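PDB 5ZBT: lectin-like protein from Entamoeba histolytica HM-1:IMSS-A, which is of unknown function but, as the legume lectin-like domain of an ERGIC-53-like protein, may bind D-mannose. Local coordinates for residues I126-K140 with P151-Q163. Numbering follows the deposited sequence.
Sequences INFEDVDIPMISVLK and PEMYYQCSVANIQ
Strands 135-140 and 153-158 form the antiparallel hairpin at one edge of a seven-stranded sheet in this legume lectin-like beta-sandwich, with 153-158 outermost. Paired backbone bonds join Ile-136 to Cys-157 and Val-138 to Tyr-155; the Cys-157 N to Ile-136 O bond measures 2.8 Å. At the Lys-140 end, Glu-152 and Met-153 both face Lys-140 in a classic beta bulge: Lys-140 N bonds Met-153 O (2.9 Å), and both facing N atoms weakly share Lys-140 O. CG of Lys-140 lies anti to its N (chi1 -177°), and the chain runs alongside Met-153, Lys-140 CD 3.7 Å from Met-153 CE, before bending at chi4 (-74°); Lys-140 NZ thus reaches the Glu-152 carboxylate, 3.1 Å from OE2, in a salt bridge whose hydrogen bond is weak. On the other face of the sheet, Leu-139 CD1 meets the edge of the Tyr-154 ring at CD1, 3.3 Å away, and also touches Pro-151 CB. After strand 153-158 the chain turns back and puts Ile-162 CD1 among Pro-134 CG (3.8 Å), Ile-126 CG2 and Ile-136 CD1, while Pro-134 CB lies over one Phe-128 ring face, offset toward its rim. Val-138 packs on Ile-184 and Ile-198 of the second sheet, and Cys-157 is disulfide-bonded to Cys-195 there. Backbone bonding thus fixes the edge strand's register, while apolar packing and a covalent link tie the hairpin to the opposing sheet.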
loop_
_atom_site.group_PDB
_atom_site.type_symbol
_atom_site.label_atom_id
_atom_site.label_comp_id
_atom_site.label_asym_id
_atom_site.label_seq_id
_atom_site.Cartn_x
_atom_site.Cartn_y
_atom_site.Cartn_z
ATOM N N ILE A 126 5.400 2.001 3.604
ATOM C CA ILE A 126 5.454 2.492 4.972
ATOM C C ILE A 126 6.375 1.553 5.731
ATOM O O ILE A 126 6.083 0.357 5.852
ATOM C CB ILE A 126 4.066 2.536 5.632
ATOM C CG1 ILE A 126 3.056 3.292 4.759
ATOM C CG2 ILE A 126 4.167 3.158 7.031
ATOM C CD1 ILE A 126 1.631 3.335 5.366
ATOM N N ASN A 127 7.493 2.073 6.225
ATOM C CA ASN A 127 8.514 1.231 6.840
ATOM C C ASN A 127 8.675 1.576 8.314
ATOM O O ASN A 127 8.899 2.742 8.658
ATOM C CB ASN A 127 9.845 1.385 6.120
ATOM C CG ASN A 127 10.937 0.611 6.804
ATOM O OD1 ASN A 127 10.952 -0.606 6.745
ATOM N ND2 ASN A 127 11.835 1.305 7.490
ATOM N N PHE A 128 8.546 0.558 9.182
ATOM C CA PHE A 128 8.823 0.667 10.616
ATOM C C PHE A 128 10.154 0.037 11.025
ATOM O O PHE A 128 10.691 0.394 12.085
ATOM C CB PHE A 128 7.714 -0.009 11.449
ATOM C CG PHE A 128 6.360 0.629 11.316
ATOM C CD1 PHE A 128 5.519 0.291 10.257
ATOM C CD2 PHE A 128 5.917 1.548 12.258
ATOM C CE1 PHE A 128 4.264 0.873 10.133
ATOM C CE2 PHE A 128 4.659 2.135 12.153
ATOM C CZ PHE A 128 3.827 1.805 11.088
ATOM N N GLU A 129 10.686 -0.886 10.218
ATOM C CA GLU A 129 11.898 -1.627 10.559
ATOM C C GLU A 129 13.110 -0.699 10.600
ATOM O O GLU A 129 13.403 -0.004 9.622
ATOM C CB GLU A 129 12.113 -2.741 9.537
ATOM C CG GLU A 129 13.251 -3.706 9.863
ATOM C CD GLU A 129 12.801 -4.907 10.676
ATOM O OE1 GLU A 129 13.606 -5.836 10.851
ATOM O OE2 GLU A 129 11.643 -4.932 11.142
ATOM N N ASP A 130 13.791 -0.675 11.744
ATOM C CA ASP A 130 15.068 -0.004 11.975
ATOM C C ASP A 130 14.983 1.517 12.054
ATOM O O ASP A 130 16.028 2.177 12.075
ATOM C CB ASP A 130 16.117 -0.380 10.921
ATOM C CG ASP A 130 16.431 -1.863 10.899
ATOM O OD1 ASP A 130 16.274 -2.546 11.945
ATOM O OD2 ASP A 130 16.832 -2.351 9.819
ATOM N N VAL A 131 13.793 2.105 12.124
ATOM C CA VAL A 131 13.688 3.543 12.319
ATOM C C VAL A 131 12.803 3.808 13.527
ATOM O O VAL A 131 11.923 3.016 13.874
ATOM C CB VAL A 131 13.140 4.278 11.078
ATOM C CG1 VAL A 131 14.238 4.503 10.089
ATOM C CG2 VAL A 131 11.975 3.496 10.443
ATOM N N ASP A 132 13.045 4.955 14.165
ATOM C CA ASP A 132 12.237 5.339 15.318
ATOM C C ASP A 132 10.834 5.761 14.894
ATOM O O ASP A 132 9.835 5.304 15.454
ATOM C CB ASP A 132 12.923 6.468 16.084
ATOM C CG ASP A 132 12.309 6.689 17.446
ATOM O OD1 ASP A 132 12.306 5.737 18.255
ATOM O OD2 ASP A 132 11.809 7.797 17.703
ATOM N N ILE A 133 10.749 6.652 13.924
ATOM C CA ILE A 133 9.486 7.136 13.371
ATOM C C ILE A 133 9.302 6.450 12.026
ATOM O O ILE A 133 10.262 6.382 11.245
ATOM C CB ILE A 133 9.523 8.670 13.203
ATOM C CG1 ILE A 133 9.738 9.357 14.556
ATOM C CG2 ILE A 133 8.251 9.209 12.572
ATOM C CD1 ILE A 133 8.957 8.731 15.694
ATOM N N PRO A 134 8.117 5.922 11.716
ATOM C CA PRO A 134 7.926 5.284 10.411
ATOM C C PRO A 134 8.213 6.247 9.265
ATOM O O PRO A 134 7.984 7.461 9.349
ATOM C CB PRO A 134 6.456 4.851 10.431
ATOM C CG PRO A 134 5.840 5.579 11.569
ATOM C CD PRO A 134 6.929 5.798 12.569
ATOM N N MET A 135 8.768 5.682 8.202
ATOM C CA MET A 135 9.087 6.398 6.982
ATOM C C MET A 135 8.112 5.976 5.896
ATOM O O MET A 135 7.702 4.817 5.834
ATOM C CB MET A 135 10.521 6.105 6.525
ATOM C CG MET A 135 11.575 6.746 7.409
ATOM S SD MET A 135 12.964 7.509 6.554
ATOM C CE MET A 135 12.209 8.868 5.678
ATOM N N ILE A 136 7.730 6.924 5.058
ATOM C CA ILE A 136 6.972 6.645 3.855
ATOM C C ILE A 136 7.902 6.926 2.689
ATOM O O ILE A 136 8.608 7.941 2.692
ATOM C CB ILE A 136 5.683 7.481 3.802
ATOM C CG1 ILE A 136 4.726 7.004 4.904
ATOM C CG2 ILE A 136 5.012 7.358 2.452
ATOM C CD1 ILE A 136 3.470 7.852 5.061
ATOM N N SER A 137 7.959 5.996 1.735
ATOM C CA SER A 137 8.829 6.090 0.573
ATOM C C SER A 137 8.029 5.797 -0.684
ATOM O O SER A 137 7.023 5.084 -0.650
ATOM C CB SER A 137 9.986 5.106 0.641
ATOM O OG SER A 137 10.423 4.945 1.976
ATOM N N VAL A 138 8.477 6.366 -1.795
ATOM C CA VAL A 138 7.963 6.030 -3.112
ATOM C C VAL A 138 9.151 5.625 -3.963
ATOM O O VAL A 138 10.176 6.315 -3.977
ATOM C CB VAL A 138 7.192 7.189 -3.760
ATOM C CG1 VAL A 138 6.777 6.800 -5.153
ATOM C CG2 VAL A 138 5.955 7.545 -2.920
ATOM N N LEU A 139 9.015 4.495 -4.650
ATOM C CA LEU A 139 10.088 3.899 -5.430
ATOM C C LEU A 139 9.517 3.559 -6.796
ATOM O O LEU A 139 8.762 2.593 -6.922
ATOM C CB LEU A 139 10.618 2.648 -4.741
ATOM C CG LEU A 139 12.045 2.242 -5.077
ATOM C CD1 LEU A 139 12.902 3.450 -4.986
ATOM C CD2 LEU A 139 12.527 1.225 -4.084
ATOM N N LYS A 140 9.861 4.347 -7.810
ATOM C CA LYS A 140 9.466 4.040 -9.181
ATOM C C LYS A 140 10.558 3.209 -9.836
ATOM O O LYS A 140 11.738 3.567 -9.775
ATOM C CB LYS A 140 9.210 5.306 -9.998
ATOM C CG LYS A 140 8.732 5.035 -11.414
ATOM C CD LYS A 140 8.106 6.272 -12.025
ATOM C CE LYS A 140 7.300 5.929 -13.277
ATOM N NZ LYS A 140 8.184 5.599 -14.451
ATOM N N PRO A 151 17.061 3.233 -8.609
ATOM C CA PRO A 151 15.665 3.341 -9.036
ATOM C C PRO A 151 15.471 4.533 -9.955
ATOM O O PRO A 151 16.259 5.480 -9.963
ATOM C CB PRO A 151 14.901 3.527 -7.720
ATOM C CG PRO A 151 15.950 3.894 -6.706
ATOM C CD PRO A 151 17.181 3.186 -7.142
ATOM N N GLU A 152 14.398 4.472 -10.749
ATOM C CA GLU A 152 14.078 5.587 -11.627
ATOM C C GLU A 152 13.693 6.838 -10.834
ATOM O O GLU A 152 13.987 7.960 -11.265
ATOM C CB GLU A 152 12.962 5.181 -12.588
ATOM C CG GLU A 152 12.463 6.322 -13.441
ATOM C CD GLU A 152 11.437 5.887 -14.482
ATOM O OE1 GLU A 152 11.175 4.666 -14.620
ATOM O OE2 GLU A 152 10.902 6.781 -15.174
ATOM N N MET A 153 13.044 6.665 -9.682
ATOM C CA MET A 153 12.658 7.751 -8.788
ATOM C C MET A 153 12.596 7.202 -7.371
ATOM O O MET A 153 12.132 6.078 -7.162
ATOM C CB MET A 153 11.293 8.346 -9.134
ATOM C CG MET A 153 11.107 8.844 -10.543
ATOM S SD MET A 153 9.550 9.741 -10.663
ATOM C CE MET A 153 9.298 9.757 -12.446
ATOM N N TYR A 154 13.055 8.000 -6.407
ATOM C CA TYR A 154 12.984 7.626 -4.996
ATOM C C TYR A 154 12.720 8.871 -4.160
ATOM O O TYR A 154 13.471 9.840 -4.242
ATOM C CB TYR A 154 14.264 6.931 -4.518
ATOM C CG TYR A 154 14.221 6.666 -3.022
ATOM C CD1 TYR A 154 13.508 5.589 -2.501
ATOM C CD2 TYR A 154 14.841 7.521 -2.131
ATOM C CE1 TYR A 154 13.436 5.356 -1.128
ATOM C CE2 TYR A 154 14.776 7.300 -0.762
ATOM C CZ TYR A 154 14.076 6.217 -0.269
ATOM O OH TYR A 154 14.020 6.013 1.090
ATOM N N TYR A 155 11.672 8.829 -3.345
ATOM C CA TYR A 155 11.250 9.932 -2.496
ATOM C C TYR A 155 10.918 9.381 -1.118
ATOM O O TYR A 155 10.522 8.219 -0.984
ATOM C CB TYR A 155 10.013 10.649 -3.053
ATOM C CG TYR A 155 10.225 11.466 -4.321
ATOM C CD1 TYR A 155 10.388 10.847 -5.556
ATOM C CD2 TYR A 155 10.226 12.858 -4.286
ATOM C CE1 TYR A 155 10.567 11.586 -6.716
ATOM C CE2 TYR A 155 10.402 13.607 -5.447
ATOM C CZ TYR A 155 10.572 12.958 -6.650
ATOM O OH TYR A 155 10.748 13.677 -7.797
ATOM N N GLN A 156 11.057 10.214 -0.091
ATOM C CA GLN A 156 10.726 9.725 1.236
ATOM C C GLN A 156 10.263 10.865 2.130
ATOM O O GLN A 156 10.457 12.045 1.842
ATOM C CB GLN A 156 11.901 8.982 1.875
ATOM C CG GLN A 156 13.094 9.840 2.218
ATOM C CD GLN A 156 14.290 9.016 2.723
ATOM O OE1 GLN A 156 14.440 7.829 2.406
ATOM N NE2 GLN A 156 15.131 9.648 3.518
ATOM N N CYS A 157 9.610 10.479 3.210
ATOM C CA CYS A 157 9.163 11.397 4.233
ATOM C C CYS A 157 9.016 10.583 5.511
ATOM O O CYS A 157 9.155 9.354 5.516
ATOM C CB CYS A 157 7.842 12.070 3.844
ATOM S SG CYS A 157 6.375 11.176 4.467
ATOM N N SER A 158 8.703 11.273 6.593
ATOM C CA SER A 158 8.593 10.648 7.897
ATOM C C SER A 158 7.348 11.201 8.561
ATOM O O SER A 158 7.148 12.420 8.555
ATOM C CB SER A 158 9.840 10.939 8.723
ATOM O OG SER A 158 9.843 10.206 9.922
ATOM N N VAL A 159 6.498 10.319 9.099
ATOM C CA VAL A 159 5.269 10.744 9.766
ATOM C C VAL A 159 5.071 9.941 11.043
ATOM O O VAL A 159 4.981 8.709 10.999
ATOM C CB VAL A 159 4.024 10.611 8.876
ATOM C CG1 VAL A 159 2.778 10.999 9.691
ATOM C CG2 VAL A 159 4.148 11.503 7.652
ATOM N N ALA A 160 4.943 10.641 12.170
ATOM C CA ALA A 160 4.783 9.992 13.461
ATOM C C ALA A 160 3.363 9.478 13.656
ATOM O O ALA A 160 2.399 10.038 13.131
ATOM C CB ALA A 160 5.130 10.961 14.594
ATOM N N ASN A 161 3.260 8.383 14.415
ATOM C CA ASN A 161 2.030 7.848 14.992
ATOM C C ASN A 161 1.134 7.125 13.987
ATOM O O ASN A 161 -0.084 7.051 14.192
ATOM C CB ASN A 161 1.244 8.957 15.695
ATOM C CG ASN A 161 2.031 9.593 16.826
ATOM O OD1 ASN A 161 2.190 10.816 16.877
ATOM N ND2 ASN A 161 2.537 8.764 17.733
ATOM N N ILE A 162 1.714 6.532 12.941
ATOM C CA ILE A 162 0.891 5.891 11.914
ATOM C C ILE A 162 0.112 4.715 12.498
ATOM O O ILE A 162 -1.109 4.616 12.319
ATOM C CB ILE A 162 1.741 5.465 10.708
ATOM C CG1 ILE A 162 2.149 6.686 9.889
ATOM C CG2 ILE A 162 0.949 4.533 9.827
ATOM C CD1 ILE A 162 3.253 6.389 8.876
ATOM N N GLN A 163 0.784 3.813 13.223
ATOM C CA GLN A 163 0.025 2.701 13.787
ATOM C C GLN A 163 -0.523 2.991 15.172
ATOM O O GLN A 163 -1.450 2.290 15.600
ATOM C CB GLN A 163 0.846 1.397 13.824
ATOM C CG GLN A 163 1.865 1.283 14.921
ATOM C CD GLN A 163 1.291 0.799 16.241
ATOM O OE1 GLN A 163 1.591 1.377 17.284
ATOM N NE2 GLN A 163 0.465 -0.248 16.207
#